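PDB 5GO5: sortase from Streptomyces avermitilis, which probably acts as a class E housekeeping sortase, a cysteine transpeptidase that would join sorted proteins to the cell wall. Local coordinates for residues 52-57 and 120-125; 127-132 and 186-191. All coordinates share one frame; numbering follows the deposited sequence.

Contact 1 (52-57 and 120-125); sequences AVMYIP and VVLTDG
The ring of Tyr55 meets Thr123 at its edge: CE1 lies 4.1 Å from Thr123 CG2, near the ring plane, and Val121 O also sits at this edge. CG is placed anti to the carbonyl carbon (chi1 -58°), which turns the ring back along its own strand so that it reaches diagonally past Val121 to Thr123. Two antiparallel hydrogen-bonded pairs join the strands. Tyr55 N donates to Val121 O at 2.8 Å and Val121 N returns the bond to Tyr55 O, both nearly straight; Val53 and Thr123 exchange a like pair. Between them, the non-hydrogen-bonded pair Met54 and Leu122 brings Leu122 CA within 3.1 Å of Val53 O, a CA-H...O contact. On their face Met54 SD lies 3.9 Å from Val120 CG1; the bend at chi3 (-66°) then brings CE to 4.0 Å from Leu122 CD2. Beyond the pairing, Thr123 OG1 accepts from Gly125 N at 2.9 Å, an ST turn. Strand 65-69 pairs with the other edge of 52-55, and strand 127-140 with the other edge of 120-123. The Met54 and Leu122 side chains pack into the core against strands 93-98 and 162-167, whereas Tyr55 touches Asn64 and Leu199.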
loop_
_atom_site.group_PDB
_atom_site.type_symbol
_atom_site.label_atom_id
_atom_site.label_comp_id
_atom_site.label_asym_id
_atom_site.label_seq_id
_atom_site.Cartn_x
_atom_site.Cartn_y
_atom_site.Cartn_z
ATOM N N ALA A 52 -0.241 -1.510 11.295
ATOM C CA ALA A 52 -0.014 -2.669 10.499
ATOM C C ALA A 52 1.412 -2.729 10.082
ATOM O O ALA A 52 2.185 -1.765 10.241
ATOM C CB ALA A 52 -0.947 -2.710 9.267
ATOM N N VAL A 53 1.816 -3.891 9.563
ATOM C CA VAL A 53 3.120 -4.026 8.938
ATOM C C VAL A 53 2.908 -4.508 7.500
ATOM O O VAL A 53 2.066 -5.409 7.278
ATOM C CB VAL A 53 4.034 -5.052 9.669
ATOM C CG1 VAL A 53 5.371 -5.169 9.005
ATOM C CG2 VAL A 53 4.182 -4.690 11.132
ATOM N N MET A 54 3.696 -3.945 6.584
ATOM C CA MET A 54 3.660 -4.292 5.178
ATOM C C MET A 54 4.912 -5.043 4.773
ATOM O O MET A 54 6.016 -4.671 5.145
ATOM C CB MET A 54 3.486 -3.042 4.311
ATOM C CG MET A 54 3.192 -3.322 2.834
ATOM S SD MET A 54 3.071 -1.827 1.805
ATOM C CE MET A 54 1.610 -1.050 2.471
ATOM N N TYR A 55 4.705 -6.033 3.913
ATOM C CA TYR A 55 5.751 -6.786 3.251
ATOM C C TYR A 55 5.455 -6.823 1.752
ATOM O O TYR A 55 4.310 -7.004 1.359
ATOM C CB TYR A 55 5.740 -8.238 3.771
ATOM C CG TYR A 55 5.919 -8.376 5.272
ATOM C CD1 TYR A 55 4.846 -8.241 6.168
ATOM C CD2 TYR A 55 7.221 -8.607 5.834
ATOM C CE1 TYR A 55 5.031 -8.333 7.546
ATOM C CE2 TYR A 55 7.383 -8.706 7.184
ATOM C CZ TYR A 55 6.316 -8.550 8.055
ATOM O OH TYR A 55 6.490 -8.637 9.402
ATOM N N ILE A 56 6.480 -6.680 0.919
ATOM C CA ILE A 56 6.336 -6.762 -0.532
ATOM C C ILE A 56 7.509 -7.597 -1.035
ATOM O O ILE A 56 8.601 -7.079 -1.120
ATOM C CB ILE A 56 6.335 -5.395 -1.184
ATOM C CG1 ILE A 56 5.196 -4.523 -0.606
ATOM C CG2 ILE A 56 6.165 -5.514 -2.679
ATOM C CD1 ILE A 56 5.205 -3.097 -1.110
ATOM N N PRO A 57 7.254 -8.860 -1.333
ATOM C CA PRO A 57 8.365 -9.755 -1.746
ATOM C C PRO A 57 9.239 -9.180 -2.885
ATOM O O PRO A 57 10.470 -9.318 -2.858
ATOM C CB PRO A 57 7.610 -11.004 -2.129
ATOM C CG PRO A 57 6.484 -11.088 -1.154
ATOM C CD PRO A 57 6.048 -9.634 -0.997
ATOM N N VAL A 120 1.306 -7.669 -2.259
ATOM C CA VAL A 120 1.505 -6.706 -1.178
ATOM C C VAL A 120 0.765 -7.257 0.018
ATOM O O VAL A 120 -0.432 -7.457 -0.044
ATOM C CB VAL A 120 0.967 -5.300 -1.572
ATOM C CG1 VAL A 120 1.119 -4.331 -0.431
ATOM C CG2 VAL A 120 1.636 -4.785 -2.855
ATOM N N VAL A 121 1.500 -7.572 1.086
ATOM C CA VAL A 121 0.993 -8.338 2.192
ATOM C C VAL A 121 1.041 -7.500 3.450
ATOM O O VAL A 121 2.084 -6.887 3.716
ATOM C CB VAL A 121 1.825 -9.612 2.422
ATOM C CG1 VAL A 121 1.277 -10.430 3.573
ATOM C CG2 VAL A 121 1.796 -10.468 1.148
ATOM N N LEU A 122 -0.070 -7.446 4.187
ATOM C CA LEU A 122 -0.099 -6.772 5.464
ATOM C C LEU A 122 -0.616 -7.638 6.566
ATOM O O LEU A 122 -1.479 -8.507 6.355
ATOM C CB LEU A 122 -0.959 -5.516 5.439
ATOM C CG LEU A 122 -0.441 -4.420 4.509
ATOM C CD1 LEU A 122 -1.081 -4.462 3.134
ATOM C CD2 LEU A 122 -0.567 -3.024 5.114
ATOM N N THR A 123 -0.108 -7.376 7.764
ATOM C CA THR A 123 -0.669 -7.939 8.966
ATOM C C THR A 123 -1.106 -6.820 9.906
ATOM O O THR A 123 -0.395 -5.805 10.043
ATOM C CB THR A 123 0.272 -8.930 9.704
ATOM O OG1 THR A 123 -0.328 -9.292 10.951
ATOM C CG2 THR A 123 1.662 -8.356 9.930
ATOM N N ASP A 124 -2.258 -7.008 10.517
ATOM C CA ASP A 124 -2.730 -6.128 11.623
ATOM C C ASP A 124 -2.521 -6.770 12.991
ATOM O O ASP A 124 -3.044 -6.264 13.989
ATOM C CB ASP A 124 -4.182 -5.709 11.449
ATOM C CG ASP A 124 -5.151 -6.870 11.459
ATOM O OD1 ASP A 124 -4.717 -7.999 11.680
ATOM O OD2 ASP A 124 -6.350 -6.661 11.133
ATOM N N GLY A 125 -1.830 -7.896 13.029
ATOM C CA GLY A 125 -1.640 -8.627 14.264
ATOM C C GLY A 125 -2.612 -9.768 14.470
ATOM O O GLY A 125 -2.360 -10.672 15.304
#

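Contact 2 (127-132 and 186-191)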
loop_
_atom_site.group_PDB
_atom_site.type_symbol
_atom_site.label_atom_id
_atom_site.label_comp_id
_atom_site.label_asym_id
_atom_site.label_seq_id
_atom_site.Cartn_x
_atom_site.Cartn_y
_atom_site.Cartn_z
ATOM N N THR A 127 -4.835 -10.775 11.393
ATOM C CA THR A 127 -5.047 -11.302 10.041
ATOM C C THR A 127 -3.946 -10.889 9.080
ATOM O O THR A 127 -3.449 -9.759 9.141
ATOM C CB THR A 127 -6.400 -10.783 9.505
ATOM O OG1 THR A 127 -7.463 -11.119 10.431
ATOM C CG2 THR A 127 -6.755 -11.285 8.130
ATOM N N TRP A 128 -3.591 -11.807 8.187
ATOM C CA TRP A 128 -2.753 -11.545 7.072
ATOM C C TRP A 128 -3.621 -11.272 5.861
ATOM O O TRP A 128 -4.435 -12.098 5.502
ATOM C CB TRP A 128 -1.926 -12.762 6.706
ATOM C CG TRP A 128 -0.775 -13.044 7.662
ATOM C CD1 TRP A 128 -0.704 -14.035 8.579
ATOM C CD2 TRP A 128 0.456 -12.332 7.726
ATOM N NE1 TRP A 128 0.521 -13.994 9.237
ATOM C CE2 TRP A 128 1.252 -12.956 8.717
ATOM C CE3 TRP A 128 0.971 -11.243 7.030
ATOM C CZ2 TRP A 128 2.520 -12.507 9.033
ATOM C CZ3 TRP A 128 2.242 -10.820 7.325
ATOM C CH2 TRP A 128 2.988 -11.439 8.322
ATOM N N PHE A 129 -3.379 -10.140 5.212
ATOM C CA PHE A 129 -4.107 -9.720 4.017
ATOM C C PHE A 129 -3.146 -9.776 2.862
ATOM O O PHE A 129 -2.103 -9.099 2.895
ATOM C CB PHE A 129 -4.596 -8.266 4.201
ATOM C CG PHE A 129 -5.539 -8.067 5.351
ATOM C CD1 PHE A 129 -5.056 -7.866 6.646
ATOM C CD2 PHE A 129 -6.924 -8.123 5.151
ATOM C CE1 PHE A 129 -5.936 -7.683 7.718
ATOM C CE2 PHE A 129 -7.810 -7.921 6.222
ATOM C CZ PHE A 129 -7.308 -7.709 7.494
ATOM N N THR A 130 -3.495 -10.507 1.798
ATOM C CA THR A 130 -2.693 -10.530 0.601
ATOM C C THR A 130 -3.414 -9.806 -0.504
ATOM O O THR A 130 -4.461 -10.281 -0.950
ATOM C CB THR A 130 -2.395 -11.968 0.123
ATOM O OG1 THR A 130 -1.675 -12.651 1.156
ATOM C CG2 THR A 130 -1.560 -11.972 -1.105
ATOM N N TYR A 131 -2.834 -8.683 -0.944
ATOM C CA TYR A 131 -3.297 -7.966 -2.102
ATOM C C TYR A 131 -2.447 -8.307 -3.316
ATOM O O TYR A 131 -1.255 -8.618 -3.179
ATOM C CB TYR A 131 -3.254 -6.465 -1.851
ATOM C CG TYR A 131 -4.245 -5.923 -0.862
ATOM C CD1 TYR A 131 -3.993 -5.930 0.511
ATOM C CD2 TYR A 131 -5.478 -5.369 -1.286
ATOM C CE1 TYR A 131 -4.901 -5.384 1.429
ATOM C CE2 TYR A 131 -6.374 -4.821 -0.372
ATOM C CZ TYR A 131 -6.095 -4.834 0.978
ATOM O OH TYR A 131 -7.029 -4.251 1.825
ATOM N N VAL A 132 -3.028 -8.213 -4.499
ATOM C CA VAL A 132 -2.298 -8.483 -5.748
ATOM C C VAL A 132 -2.384 -7.293 -6.683
ATOM O O VAL A 132 -3.466 -6.813 -6.954
ATOM C CB VAL A 132 -2.853 -9.727 -6.427
ATOM C CG1 VAL A 132 -2.178 -9.925 -7.802
ATOM C CG2 VAL A 132 -2.584 -10.923 -5.541
ATOM N N ASP A 186 -6.739 -10.444 -2.523
ATOM C CA ASP A 186 -6.848 -11.820 -3.023
ATOM C C ASP A 186 -7.219 -12.805 -1.961
ATOM O O ASP A 186 -8.023 -13.711 -2.209
ATOM C CB ASP A 186 -5.532 -12.229 -3.671
ATOM C CG ASP A 186 -5.563 -13.676 -4.229
ATOM O OD1 ASP A 186 -6.251 -13.909 -5.201
ATOM O OD2 ASP A 186 -4.962 -14.549 -3.609
ATOM N N SER A 187 -6.639 -12.671 -0.773
ATOM C CA SER A 187 -6.833 -13.661 0.268
ATOM C C SER A 187 -6.591 -13.078 1.644
ATOM O O SER A 187 -5.968 -12.028 1.785
ATOM C CB SER A 187 -5.977 -14.880 -0.016
ATOM O OG SER A 187 -4.637 -14.555 -0.077
ATOM N N THR A 188 -7.154 -13.758 2.625
ATOM C CA THR A 188 -6.911 -13.482 4.037
ATOM C C THR A 188 -6.608 -14.805 4.732
ATOM O O THR A 188 -7.078 -15.859 4.304
ATOM C CB THR A 188 -8.126 -12.853 4.741
ATOM O OG1 THR A 188 -9.311 -13.702 4.567
ATOM C CG2 THR A 188 -8.395 -11.501 4.247
ATOM N N GLN A 189 -5.857 -14.737 5.833
ATOM C CA GLN A 189 -5.754 -15.905 6.738
ATOM C C GLN A 189 -5.375 -15.405 8.108
ATOM O O GLN A 189 -4.748 -14.345 8.254
ATOM C CB GLN A 189 -4.777 -16.949 6.235
ATOM C CG GLN A 189 -3.316 -16.560 6.234
ATOM C CD GLN A 189 -2.421 -17.623 5.616
ATOM O OE1 GLN A 189 -2.560 -17.964 4.441
ATOM N NE2 GLN A 189 -1.457 -18.133 6.396
ATOM N N PRO A 190 -5.714 -16.159 9.158
ATOM C CA PRO A 190 -5.329 -15.740 10.493
ATOM C C PRO A 190 -3.841 -15.901 10.756
ATOM O O PRO A 190 -3.158 -16.727 10.137
ATOM C CB PRO A 190 -6.103 -16.690 11.426
ATOM C CG PRO A 190 -6.868 -17.587 10.565
ATOM C CD PRO A 190 -6.502 -17.417 9.150
ATOM N N VAL A 191 -3.318 -15.046 11.631
ATOM C CA VAL A 191 -1.902 -15.176 12.018
ATOM C C VAL A 191 -1.618 -16.537 12.712
ATOM O O VAL A 191 -0.525 -17.051 12.591
ATOM C CB VAL A 191 -1.408 -14.020 12.882
ATOM C CG1 VAL A 191 -1.518 -12.696 12.113
ATOM C CG2 VAL A 191 -2.105 -14.005 14.221
HETATM O O HOH W 1 1.660 -15.602 11.314
#
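Backbone hydrogen bonds tie Trp128 to Gln189 and Thr130 to Ser187. Trp128 N donates to Gln189 O at 2.8 Å, nearly along the C=O axis, and Gln189 N answers to Trp128 O. Thr130 N points almost straight at Ser187 O, although it stands 27° off that carbonyl's plane. Thr130 O is gripped twice, by Asp186 N at 2.8 Å and by Ser187 N at 3.2 Å, so that two residues of one strand face one of the other: a classic beta bulge. It falls where strand 178-190 runs antiparallel to strand 127-140 in the beta barrel of the sortase fold. Trp128 N and Thr130 N thus each serve the last strand, while Phe129 and Tyr131 bond backbone to backbone with strand 119-123. Among side chains, the Gln189 amide NE2 hydrogen-bonds to Gly194 O.

Water-mediated bonding occurs at the indole, where NE1 donates in the ring plane to a water 2.9 Å away, which in turn donates to Val191 O. Pro190 O also lies at this edge.

Among apolar contacts, Val191 CG1 meets Trp128 CD1 at 3.9 Å, the two side chains crossing at about a right angle. An alanine in place of Trp128 is likely to leave the water without its indole donor and open a gap beside Val191, Pro196 and Leu199. On the other face of the sheet, Thr127 CG2, set anti to the backbone N (chi1 -55° for OG1), rests 3.6 Å above the Phe129 ring, offset toward the rim. Thr188 CG2 comes within 3.8 Å of Phe129 CD2. At the bulge, Asp186 CB lies alongside Val132 CG2, and Ser187 OG makes a plain van der Waals approach to Thr130 CB.

Overall arrangement
Contacts 1 and 2 are successive parts of one sheet, their centres about 9 Å apart. The shared seam is the pairing of strand 119-123 with strand 127-140: Leu122 O lies 2.8 Å from Phe129 N, and Val120 O 2.8 Å from Tyr131 N, both probable hydrogen bonds. Val121 CG1 packs 3.6 Å from Trp128 CE3, joining the Tyr55 face of contact 1 to the indole of contact 2. The order across the sheet is therefore 50-55, 119-123, 127-140, 178-190. Both contacts lie away from the predicted active-site residues His100 and Cys169; the side chain of Ile56 is about 14 Å from the bound glycine. Contact 1 is the more buried, and contact 2 lies nearer the surface.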